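Local coordinates for cell surface protein (PDB 4GT6) that is of unknown function but, as a leucine-rich-repeat cell surface protein of a gut bacterium, probably binds other proteins outside the cell, at residues I26-A40 / V58-P72. Residues are numbered along the deposited sequence; the frame is centred on the assembly and turned at random. Where two conformers were deposited one is given.
Sequences ITKYTGNEHRITIPA and VFCNYKYVLTSVQIP. With EDO (1,2-ethanediol), chain N.
Tyr29 and Phe59 meet obliquely, their planes turned 39° to each other, with CD2 of Tyr29 only 3.4 Å from CE1 of Phe59. The tyrosine reaches inward because its CG stands opposite the backbone N (chi1 170°), which also brings CE2 beside the phenol of Tyr62. An amphipathic ring suits this place: its ring carbons pack against Phe59 and Tyr62, while its hydroxyl gives a proton to Glu33 OE1 and accepts one from Glu33 N, pinning the following bend; Gly31 N lies over one ring face, and a CB on Gly31 would strike the hydroxyl. Replacing Tyr29 with an alanine would probably leave Phe59 without its oblique partner and set the Glu33 carboxylate free to turn. Tyr62 reinforces the same bend, its OH donating to Glu33 O at 2.6 Å in the carbonyl plane, on a lone pair. Beyond it, Asn32 CB sits squarely over the Tyr64 ring, 3.6 Å from the centroid, a CH-pi contact. Strands 35-37 and 68-71 run parallel in a sheet that strand 91-94 continues, consistent with adjoining coils of a BspA-type leucine-rich-repeat solenoid. Ile36 N donates to Ser68 O and Ile36 O accepts from Gln70 N, so one residue bonds both ways. Its branched side chain turns inward, where CD1 approaches Phe59 from the opposite direction and CG1 presses tightly on Leu66 CD1 (3.5 Å). Ile38 CD1 meets the edge of Phe59, whose ring also meets that of Phe83, the two planes nearly parallel. On the sheet face that carries Arg35, Thr37, Ser68 and Gln70, polar side chains gather, and Ser68 OG sits over the centre of the Arg35 guanidinium, 3.0 Å above the guanidinium plane, too poorly angled for a hydrogen bond.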
ATOM      1  N   ILE A  26       0.783 -13.626 -27.835  1.00 13.78           N
ATOM      2  CA  ILE A  26      -0.489 -14.355 -27.593  1.00 15.17           C
ATOM      3  C   ILE A  26      -1.552 -13.320 -27.249  1.00 17.09           C
ATOM      4  O   ILE A  26      -1.336 -12.523 -26.343  1.00 16.45           O
ATOM      5  CB  ILE A  26      -0.348 -15.398 -26.444  1.00 19.75           C
ATOM      6  CG1 ILE A  26       0.710 -16.491 -26.748  1.00 22.50           C
ATOM      7  CG2 ILE A  26      -1.731 -16.004 -26.061  1.00 21.24           C
ATOM      8  CD1 ILE A  26       0.562 -17.238 -28.027  1.00 24.79           C
ATOM      9  N   THR A  27      -2.704 -13.336 -27.935  1.00 15.02           N
ATOM     10  CA  THR A  27      -3.741 -12.335 -27.658  1.00 14.36           C
ATOM     11  C   THR A  27      -5.044 -12.924 -27.112  1.00 17.52           C
ATOM     12  O   THR A  27      -5.856 -12.172 -26.577  1.00 17.45           O
ATOM     13  CB  THR A  27      -4.039 -11.514 -28.924  1.00 20.97           C
ATOM     14  OG1 THR A  27      -4.378 -12.413 -29.984  1.00 20.58           O
ATOM     15  CG2 THR A  27      -2.865 -10.604 -29.325  1.00 20.87           C
ATOM     16  N   LYS A  28      -5.249 -14.238 -27.254  0.50 14.74           N
ATOM     17  CA  LYS A  28      -6.455 -14.922 -26.773  0.50 14.21           C
ATOM     18  C   LYS A  28      -6.155 -16.388 -26.510  0.50 18.39           C
ATOM     19  O   LYS A  28      -5.319 -16.987 -27.192  0.50 17.78           O
ATOM     20  CB  LYS A  28      -7.598 -14.796 -27.822  0.50 16.22           C
ATOM     21  CG  LYS A  28      -8.994 -15.227 -27.330  0.50 16.16           C
ATOM     22  CD  LYS A  28     -10.077 -15.033 -28.408  0.50 16.53           C
ATOM     23  CE  LYS A  28     -11.458 -15.109 -27.799  0.50 28.49           C
ATOM     24  NZ  LYS A  28     -12.511 -14.647 -28.741  0.50 38.94           N
ATOM     25  N   TYR A  29      -6.854 -16.966 -25.533  1.00 15.94           N
ATOM     26  CA  TYR A  29      -6.784 -18.385 -25.234  1.00 16.36           C
ATOM     27  C   TYR A  29      -8.224 -18.893 -25.286  1.00 20.73           C
ATOM     28  O   TYR A  29      -9.079 -18.338 -24.588  1.00 18.10           O
ATOM     29  CB  TYR A  29      -6.123 -18.661 -23.888  1.00 16.67           C
ATOM     30  CG  TYR A  29      -6.279 -20.105 -23.467  1.00 15.96           C
ATOM     31  CD1 TYR A  29      -5.573 -21.121 -24.113  1.00 17.60           C
ATOM     32  CD2 TYR A  29      -7.138 -20.460 -22.432  1.00 16.34           C
ATOM     33  CE1 TYR A  29      -5.672 -22.447 -23.694  1.00 18.78           C
ATOM     34  CE2 TYR A  29      -7.254 -21.785 -22.011  1.00 16.61           C
ATOM     35  CZ  TYR A  29      -6.507 -22.769 -22.634  1.00 20.13           C
ATOM     36  OH  TYR A  29      -6.595 -24.061 -22.198  1.00 19.10           O
ATOM     37  N   THR A  30      -8.493 -19.924 -26.104  1.00 17.75           N
ATOM     38  CA  THR A  30      -9.878 -20.400 -26.303  1.00 19.03           C
ATOM     39  C   THR A  30     -10.136 -21.779 -25.678  1.00 21.66           C
ATOM     40  O   THR A  30     -11.219 -22.350 -25.880  1.00 21.47           O
ATOM     41  CB  THR A  30     -10.188 -20.434 -27.810  1.00 22.68           C
ATOM     42  OG1 THR A  30      -9.343 -21.408 -28.430  1.00 19.95           O
ATOM     43  CG2 THR A  30     -10.026 -19.070 -28.469  1.00 20.75           C
ATOM     44  N   GLY A  31      -9.175 -22.289 -24.911  1.00 18.21           N
ATOM     45  CA  GLY A  31      -9.343 -23.583 -24.247  1.00 18.20           C
ATOM     46  C   GLY A  31      -9.973 -23.475 -22.862  1.00 20.58           C
ATOM     47  O   GLY A  31     -10.514 -22.432 -22.487  1.00 20.19           O
ATOM     48  N   ASN A  32      -9.892 -24.548 -22.086  1.00 16.91           N
ATOM     49  CA  ASN A  32     -10.466 -24.586 -20.740  1.00 16.90           C
ATOM     50  C   ASN A  32      -9.588 -25.438 -19.797  1.00 19.85           C
ATOM     51  O   ASN A  32     -10.090 -26.000 -18.830  1.00 20.32           O
ATOM     52  CB  ASN A  32     -11.924 -25.114 -20.761  1.00 19.24           C
ATOM     53  CG  ASN A  32     -12.075 -26.491 -21.360  1.00 27.44           C
ATOM     54  OD1 ASN A  32     -11.142 -27.295 -21.376  1.00 19.58           O
ATOM     55  ND2 ASN A  32     -13.259 -26.778 -21.882  1.00 24.27           N
ATOM     56  N   GLU A  33      -8.285 -25.492 -20.048  1.00 16.32           N
ATOM     57  CA  GLU A  33      -7.358 -26.253 -19.188  1.00 16.13           C
ATOM     58  C   GLU A  33      -7.201 -25.608 -17.813  1.00 18.59           C
ATOM     59  O   GLU A  33      -7.398 -24.395 -17.674  1.00 16.52           O
ATOM     60  CB  GLU A  33      -5.963 -26.324 -19.851  1.00 17.05           C
ATOM     61  CG  GLU A  33      -5.965 -26.992 -21.218  1.00 22.29           C
ATOM     62  CD  GLU A  33      -4.680 -26.726 -21.980  1.00 32.11           C
ATOM     63  OE1 GLU A  33      -4.531 -25.625 -22.563  1.00 23.46           O
ATOM     64  OE2 GLU A  33      -3.791 -27.603 -21.933  1.00 23.45           O
ATOM     65  N   HIS A  34      -6.816 -26.415 -16.813  1.00 16.76           N
ATOM     66  CA  HIS A  34      -6.521 -25.963 -15.455  1.00 17.09           C
ATOM     67  C   HIS A  34      -5.001 -25.898 -15.242  1.00 18.66           C
ATOM     68  O   HIS A  34      -4.547 -25.293 -14.270  1.00 17.11           O
ATOM     69  CB  HIS A  34      -7.214 -26.836 -14.385  1.00 18.40           C
ATOM     70  CG  HIS A  34      -6.764 -28.262 -14.384  1.00 22.78           C
ATOM     71  ND1 HIS A  34      -7.344 -29.209 -15.215  1.00 26.34           N
ATOM     72  CD2 HIS A  34      -5.814 -28.860 -13.632  1.00 24.60           C
ATOM     73  CE1 HIS A  34      -6.700 -30.342 -14.966  1.00 25.79           C
ATOM     74  NE2 HIS A  34      -5.784 -30.180 -14.008  1.00 25.45           N
ATOM     75  N   ARG A  35      -4.227 -26.532 -16.141  1.00 16.77           N
ATOM     76  CA  ARG A  35      -2.752 -26.464 -16.181  1.00 16.32           C
ATOM     77  C   ARG A  35      -2.388 -25.908 -17.547  1.00 19.99           C
ATOM     78  O   ARG A  35      -2.570 -26.586 -18.566  1.00 19.55           O
ATOM     79  CB  ARG A  35      -2.076 -27.830 -15.959  1.00 20.70           C
ATOM     80  CG  ARG A  35      -2.483 -28.552 -14.690  1.00 24.97           C
ATOM     81  CD  ARG A  35      -1.530 -29.722 -14.393  1.00 35.75           C
ATOM     82  NE  ARG A  35      -0.191 -29.242 -14.013  1.00 59.11           N
ATOM     83  CZ  ARG A  35       0.132 -28.740 -12.819  1.00 72.65           C
ATOM     84  NH1 ARG A  35      -0.780 -28.650 -11.859  1.00 61.06           N
ATOM     85  NH2 ARG A  35       1.362 -28.305 -12.585  1.00 54.98           N
ATOM     86  N   ILE A  36      -1.955 -24.657 -17.574  1.00 15.11           N
ATOM     87  CA  ILE A  36      -1.692 -23.943 -18.825  1.00 14.79           C
ATOM     88  C   ILE A  36      -0.217 -24.036 -19.193  1.00 19.19           C
ATOM     89  O   ILE A  36       0.653 -23.885 -18.337  1.00 19.11           O
ATOM     90  CB  ILE A  36      -2.168 -22.466 -18.690  1.00 17.48           C
ATOM     91  CG1 ILE A  36      -3.720 -22.376 -18.665  1.00 18.30           C
ATOM     92  CG2 ILE A  36      -1.564 -21.519 -19.774  1.00 18.30           C
ATOM     93  CD1 ILE A  36      -4.398 -22.598 -20.012  1.00 24.47           C
ATOM     94  N   THR A  37       0.034 -24.287 -20.474  1.00 17.68           N
ATOM     95  CA  THR A  37       1.366 -24.285 -21.053  1.00 18.20           C
ATOM     96  C   THR A  37       1.345 -23.294 -22.211  1.00 21.26           C
ATOM     97  O   THR A  37       0.764 -23.584 -23.264  1.00 19.62           O
ATOM     98  CB  THR A  37       1.798 -25.691 -21.511  1.00 26.60           C
ATOM     99  OG1 THR A  37       1.755 -26.555 -20.390  1.00 26.85           O
ATOM    100  CG2 THR A  37       3.206 -25.689 -22.119  1.00 25.91           C
ATOM    101  N   ILE A  38       1.977 -22.131 -22.015  1.00 17.58           N
ATOM    102  CA  ILE A  38       2.035 -21.115 -23.066  1.00 15.36           C
ATOM    103  C   ILE A  38       2.979 -21.637 -24.149  1.00 18.02           C
ATOM    104  O   ILE A  38       4.056 -22.106 -23.807  1.00 17.55           O
ATOM    105  CB  ILE A  38       2.498 -19.737 -22.494  1.00 17.16           C
ATOM    106  CG1 ILE A  38       1.546 -19.194 -21.361  1.00 17.72           C
ATOM    107  CG2 ILE A  38       2.735 -18.715 -23.630  1.00 16.74           C
ATOM    108  CD1 ILE A  38       0.123 -18.846 -21.798  1.00 21.64           C
ATOM    109  N   PRO A  39       2.582 -21.617 -25.435  1.00 16.88           N
ATOM    110  CA  PRO A  39       3.471 -22.158 -26.480  1.00 17.02           C
ATOM    111  C   PRO A  39       4.743 -21.315 -26.650  1.00 18.94           C
ATOM    112  O   PRO A  39       4.696 -20.104 -26.465  1.00 18.24           O
ATOM    113  CB  PRO A  39       2.598 -22.113 -27.745  1.00 18.21           C
ATOM    114  CG  PRO A  39       1.624 -21.006 -27.492  1.00 22.26           C
ATOM    115  CD  PRO A  39       1.315 -21.108 -26.011  1.00 17.80           C
ATOM    116  N   ALA A  40       5.877 -21.974 -26.904  1.00 18.49           N
ATOM    117  CA  ALA A  40       7.169 -21.314 -27.149  1.00 19.02           C
ATOM    118  C   ALA A  40       7.217 -20.763 -28.576  1.00 21.62           C
ATOM    119  O   ALA A  40       7.975 -19.828 -28.875  1.00 19.94           O
ATOM    120  CB  ALA A  40       8.308 -22.294 -26.929  1.00 20.30           C
ATOM    121  N   VAL A  58      -5.096 -11.867 -21.440  1.00 11.65           N
ATOM    122  CA  VAL A  58      -5.359 -13.225 -22.012  1.00 12.20           C
ATOM    123  C   VAL A  58      -6.110 -14.130 -21.018  1.00 14.83           C
ATOM    124  O   VAL A  58      -7.075 -14.805 -21.408  1.00 12.95           O
ATOM    125  CB  VAL A  58      -4.066 -13.915 -22.560  1.00 14.48           C
ATOM    126  CG1 VAL A  58      -4.379 -15.333 -23.069  1.00 14.88           C
ATOM    127  CG2 VAL A  58      -3.468 -13.090 -23.710  1.00 14.51           C
ATOM    128  N   PHE A  59      -5.705 -14.129 -19.732  1.00 12.22           N
ATOM    129  CA  PHE A  59      -6.404 -14.957 -18.723  1.00 12.56           C
ATOM    130  C   PHE A  59      -7.134 -14.092 -17.686  1.00 14.80           C
ATOM    131  O   PHE A  59      -7.438 -14.553 -16.573  1.00 14.18           O
ATOM    132  CB  PHE A  59      -5.417 -15.903 -18.024  1.00 13.98           C
ATOM    133  CG  PHE A  59      -4.826 -16.874 -19.006  1.00 15.99           C
ATOM    134  CD1 PHE A  59      -5.477 -18.067 -19.305  1.00 18.87           C
ATOM    135  CD2 PHE A  59      -3.612 -16.608 -19.624  1.00 18.25           C
ATOM    136  CE1 PHE A  59      -4.939 -18.953 -20.244  1.00 20.18           C
ATOM    137  CE2 PHE A  59      -3.078 -17.503 -20.559  1.00 21.46           C
ATOM    138  CZ  PHE A  59      -3.758 -18.653 -20.870  1.00 18.93           C
ATOM    139  N   CYS A  60      -7.456 -12.856 -18.069  1.00 12.10           N
ATOM    140  CA  CYS A  60      -8.171 -11.919 -17.209  1.00 12.43           C
ATOM    141  C   CYS A  60      -9.572 -12.466 -16.903  1.00 14.78           C
ATOM    142  O   CYS A  60     -10.323 -12.793 -17.835  1.00 14.77           O
ATOM    143  CB  CYS A  60      -8.255 -10.547 -17.867  1.00 13.77           C
ATOM    144  SG  CYS A  60      -9.090  -9.305 -16.846  1.00 18.64           S
ATOM    145  N   ASN A  61      -9.906 -12.622 -15.604  1.00 12.01           N
ATOM    146  CA  ASN A  61     -11.212 -13.168 -15.187  1.00 12.03           C
ATOM    147  C   ASN A  61     -11.476 -14.553 -15.818  1.00 17.35           C
ATOM    148  O   ASN A  61     -12.617 -14.869 -16.132  1.00 17.62           O
ATOM    149  CB  ASN A  61     -12.366 -12.203 -15.534  1.00 15.87           C
ATOM    150  CG  ASN A  61     -12.336 -10.947 -14.722  1.00 27.18           C
ATOM    151  OD1 ASN A  61     -12.194 -11.000 -13.501  1.00 21.27           O
ATOM    152  ND2 ASN A  61     -12.411  -9.785 -15.387  1.00 22.34           N
ATOM    153  N   TYR A  62     -10.424 -15.370 -15.985  1.00 14.41           N
ATOM    154  CA  TYR A  62     -10.526 -16.718 -16.592  1.00 13.53           C
ATOM    155  C   TYR A  62     -11.637 -17.456 -15.875  1.00 16.40           C
ATOM    156  O   TYR A  62     -11.604 -17.534 -14.654  1.00 17.57           O
ATOM    157  CB  TYR A  62      -9.174 -17.425 -16.449  1.00 14.49           C
ATOM    158  CG  TYR A  62      -9.101 -18.782 -17.119  1.00 14.40           C
ATOM    159  CD1 TYR A  62      -9.207 -18.904 -18.505  1.00 14.81           C
ATOM    160  CD2 TYR A  62      -8.807 -19.925 -16.381  1.00 14.23           C
ATOM    161  CE1 TYR A  62      -9.069 -20.143 -19.137  1.00 15.43           C
ATOM    162  CE2 TYR A  62      -8.665 -21.169 -16.995  1.00 14.07           C
ATOM    163  CZ  TYR A  62      -8.787 -21.272 -18.377  1.00 18.43           C
ATOM    164  OH  TYR A  62      -8.662 -22.497 -18.978  1.00 15.39           O
ATOM    165  N   LYS A  63     -12.666 -17.909 -16.601  1.00 16.26           N
ATOM    166  CA  LYS A  63     -13.856 -18.458 -15.938  1.00 16.36           C
ATOM    167  C   LYS A  63     -13.709 -19.922 -15.478  1.00 18.87           C
ATOM    168  O   LYS A  63     -14.530 -20.387 -14.685  1.00 19.80           O
ATOM    169  CB  LYS A  63     -15.087 -18.305 -16.856  1.00 20.13           C
ATOM    170  CG  LYS A  63     -15.061 -19.153 -18.121  1.00 32.70           C
ATOM    171  CD  LYS A  63     -16.313 -18.915 -18.977  1.00 41.80           C
ATOM    172  CE  LYS A  63     -17.288 -20.063 -18.907  1.00 61.17           C
ATOM    173  NZ  LYS A  63     -18.096 -20.169 -20.153  1.00 75.92           N
ATOM    174  N   TYR A  64     -12.700 -20.632 -15.967  1.00 14.56           N
ATOM    175  CA  TYR A  64     -12.499 -22.038 -15.631  1.00 14.10           C
ATOM    176  C   TYR A  64     -11.523 -22.210 -14.473  1.00 16.35           C
ATOM    177  O   TYR A  64     -10.836 -21.264 -14.093  1.00 14.87           O
ATOM    178  CB  TYR A  64     -11.976 -22.792 -16.861  1.00 16.25           C
ATOM    179  CG  TYR A  64     -12.856 -22.607 -18.076  1.00 18.72           C
ATOM    180  CD1 TYR A  64     -14.123 -23.183 -18.141  1.00 20.67           C
ATOM    181  CD2 TYR A  64     -12.438 -21.825 -19.146  1.00 20.09           C
ATOM    182  CE1 TYR A  64     -14.939 -23.012 -19.258  1.00 22.80           C
ATOM    183  CE2 TYR A  64     -13.245 -21.641 -20.265  1.00 21.99           C
ATOM    184  CZ  TYR A  64     -14.499 -22.226 -20.312  1.00 27.53           C
ATOM    185  OH  TYR A  64     -15.280 -22.060 -21.430  1.00 28.55           O
ATOM    186  N   VAL A  65     -11.439 -23.433 -13.924  1.00 14.26           N
ATOM    187  CA  VAL A  65     -10.479 -23.707 -12.854  1.00 14.12           C
ATOM    188  C   VAL A  65      -9.070 -23.516 -13.417  1.00 15.79           C
ATOM    189  O   VAL A  65      -8.798 -23.956 -14.535  1.00 15.84           O
ATOM    190  CB  VAL A  65     -10.663 -25.129 -12.251  1.00 18.50           C
ATOM    191  CG1 VAL A  65      -9.555 -25.435 -11.229  1.00 17.92           C
ATOM    192  CG2 VAL A  65     -12.050 -25.275 -11.610  1.00 18.44           C
ATOM    193  N   LEU A  66      -8.182 -22.861 -12.650  1.00 13.86           N
ATOM    194  CA  LEU A  66      -6.799 -22.643 -13.100  1.00 13.69           C
ATOM    195  C   LEU A  66      -5.870 -22.751 -11.917  1.00 16.05           C
ATOM    196  O   LEU A  66      -5.999 -21.963 -10.972  1.00 15.90           O
ATOM    197  CB  LEU A  66      -6.624 -21.285 -13.799  1.00 12.57           C
ATOM    198  CG  LEU A  66      -5.191 -20.980 -14.274  1.00 15.32           C
ATOM    199  CD1 LEU A  66      -4.722 -21.967 -15.363  1.00 15.09           C
ATOM    200  CD2 LEU A  66      -5.070 -19.521 -14.776  1.00 17.84           C
ATOM    201  N   THR A  67      -4.951 -23.729 -11.964  1.00 14.38           N
ATOM    202  CA  THR A  67      -4.053 -23.986 -10.832  0.67 13.88           C
ATOM    203  C   THR A  67      -2.588 -23.627 -11.141  1.00 15.12           C
ATOM    204  O   THR A  67      -1.839 -23.294 -10.219  1.00 12.99           O
ATOM    205  CB  THR A  67      -4.215 -25.472 -10.358  0.67 15.84           C
ATOM    206  OG1 THR A  67      -3.750 -25.593  -9.021  0.67 12.92           O
ATOM    207  CG2 THR A  67      -3.528 -26.496 -11.268  0.67 16.28           C
ATOM    208  N   SER A  68      -2.168 -23.751 -12.399  1.00 13.02           N
ATOM    209  CA  SER A  68      -0.769 -23.496 -12.732  1.00 13.12           C
ATOM    210  C   SER A  68      -0.604 -23.012 -14.154  1.00 16.30           C
ATOM    211  O   SER A  68      -1.429 -23.299 -15.020  1.00 14.65           O
ATOM    212  CB  SER A  68       0.059 -24.774 -12.538  1.00 15.69           C
ATOM    213  OG  SER A  68      -0.292 -25.754 -13.501  1.00 20.80           O
ATOM    214  N   VAL A  69       0.461 -22.230 -14.365  1.00 13.91           N
ATOM    215  CA  VAL A  69       0.820 -21.682 -15.663  1.00 13.35           C
ATOM    216  C   VAL A  69       2.316 -21.888 -15.873  1.00 16.93           C
ATOM    217  O   VAL A  69       3.125 -21.572 -15.001  1.00 17.26           O
ATOM    218  CB  VAL A  69       0.439 -20.170 -15.742  1.00 16.75           C
ATOM    219  CG1 VAL A  69       1.033 -19.517 -16.997  1.00 17.25           C
ATOM    220  CG2 VAL A  69      -1.073 -19.966 -15.688  1.00 15.40           C
ATOM    221  N   GLN A  70       2.674 -22.412 -17.030  1.00 14.60           N
ATOM    222  CA  GLN A  70       4.052 -22.569 -17.420  1.00 15.53           C
ATOM    223  C   GLN A  70       4.282 -21.647 -18.593  1.00 17.73           C
ATOM    224  O   GLN A  70       3.488 -21.651 -19.548  1.00 16.46           O
ATOM    225  CB  GLN A  70       4.336 -24.028 -17.783  1.00 18.18           C
ATOM    226  CG  GLN A  70       5.736 -24.232 -18.266  1.00 28.15           C
ATOM    227  CD  GLN A  70       5.888 -25.635 -18.749  1.00 46.82           C
ATOM    228  OE1 GLN A  70       5.791 -25.928 -19.948  1.00 43.45           O
ATOM    229  NE2 GLN A  70       6.137 -26.518 -17.820  1.00 27.35           N
ATOM    230  N   ILE A  71       5.366 -20.851 -18.512  1.00 15.15           N
ATOM    231  CA  ILE A  71       5.760 -19.862 -19.516  0.50 14.55           C
ATOM    232  C   ILE A  71       7.082 -20.293 -20.172  1.00 19.35           C
ATOM    233  O   ILE A  71       8.003 -20.646 -19.433  1.00 20.69           O
ATOM    234  CB  ILE A  71       5.900 -18.477 -18.808  0.50 16.63           C
ATOM    235  CG1 ILE A  71       4.595 -18.059 -18.068  0.50 15.73           C
ATOM    236  CG2 ILE A  71       6.398 -17.378 -19.759  0.50 16.11           C
ATOM    237  CD1 ILE A  71       4.594 -16.590 -17.449  0.50 20.46           C
ATOM    238  N   PRO A  72       7.243 -20.220 -21.504  1.00 16.17           N
ATOM    239  CA  PRO A  72       8.548 -20.548 -22.081  1.00 16.46           C
ATOM    240  C   PRO A  72       9.564 -19.414 -21.872  1.00 17.90           C
ATOM    241  O   PRO A  72       9.176 -18.253 -21.639  1.00 16.06           O
ATOM    242  CB  PRO A  72       8.223 -20.753 -23.553  1.00 18.18           C
ATOM    243  CG  PRO A  72       7.067 -19.848 -23.814  1.00 20.23           C
ATOM    244  CD  PRO A  72       6.269 -19.830 -22.555  1.00 16.49           C
TER
HETATM  245  C1  EDO N 912     -10.023 -16.545 -21.258  1.00 65.90           C
HETATM  246  O1  EDO N 912      -8.709 -17.071 -21.371  1.00 65.81           O
HETATM  247  C2  EDO N 912     -10.118 -15.613 -20.024  1.00 64.82           C
HETATM  248  O2  EDO N 912      -9.578 -14.343 -20.299  1.00 66.36           O
HETATM  249  O   HOH W   1      -8.211 -15.032 -23.816  1.00 17.76           O
HETATM  250  O   HOH W   2     -15.033 -24.699 -22.559  1.00 37.31           O
HETATM  251  O   HOH W   3       1.046 -25.457 -15.960  1.00 19.86           O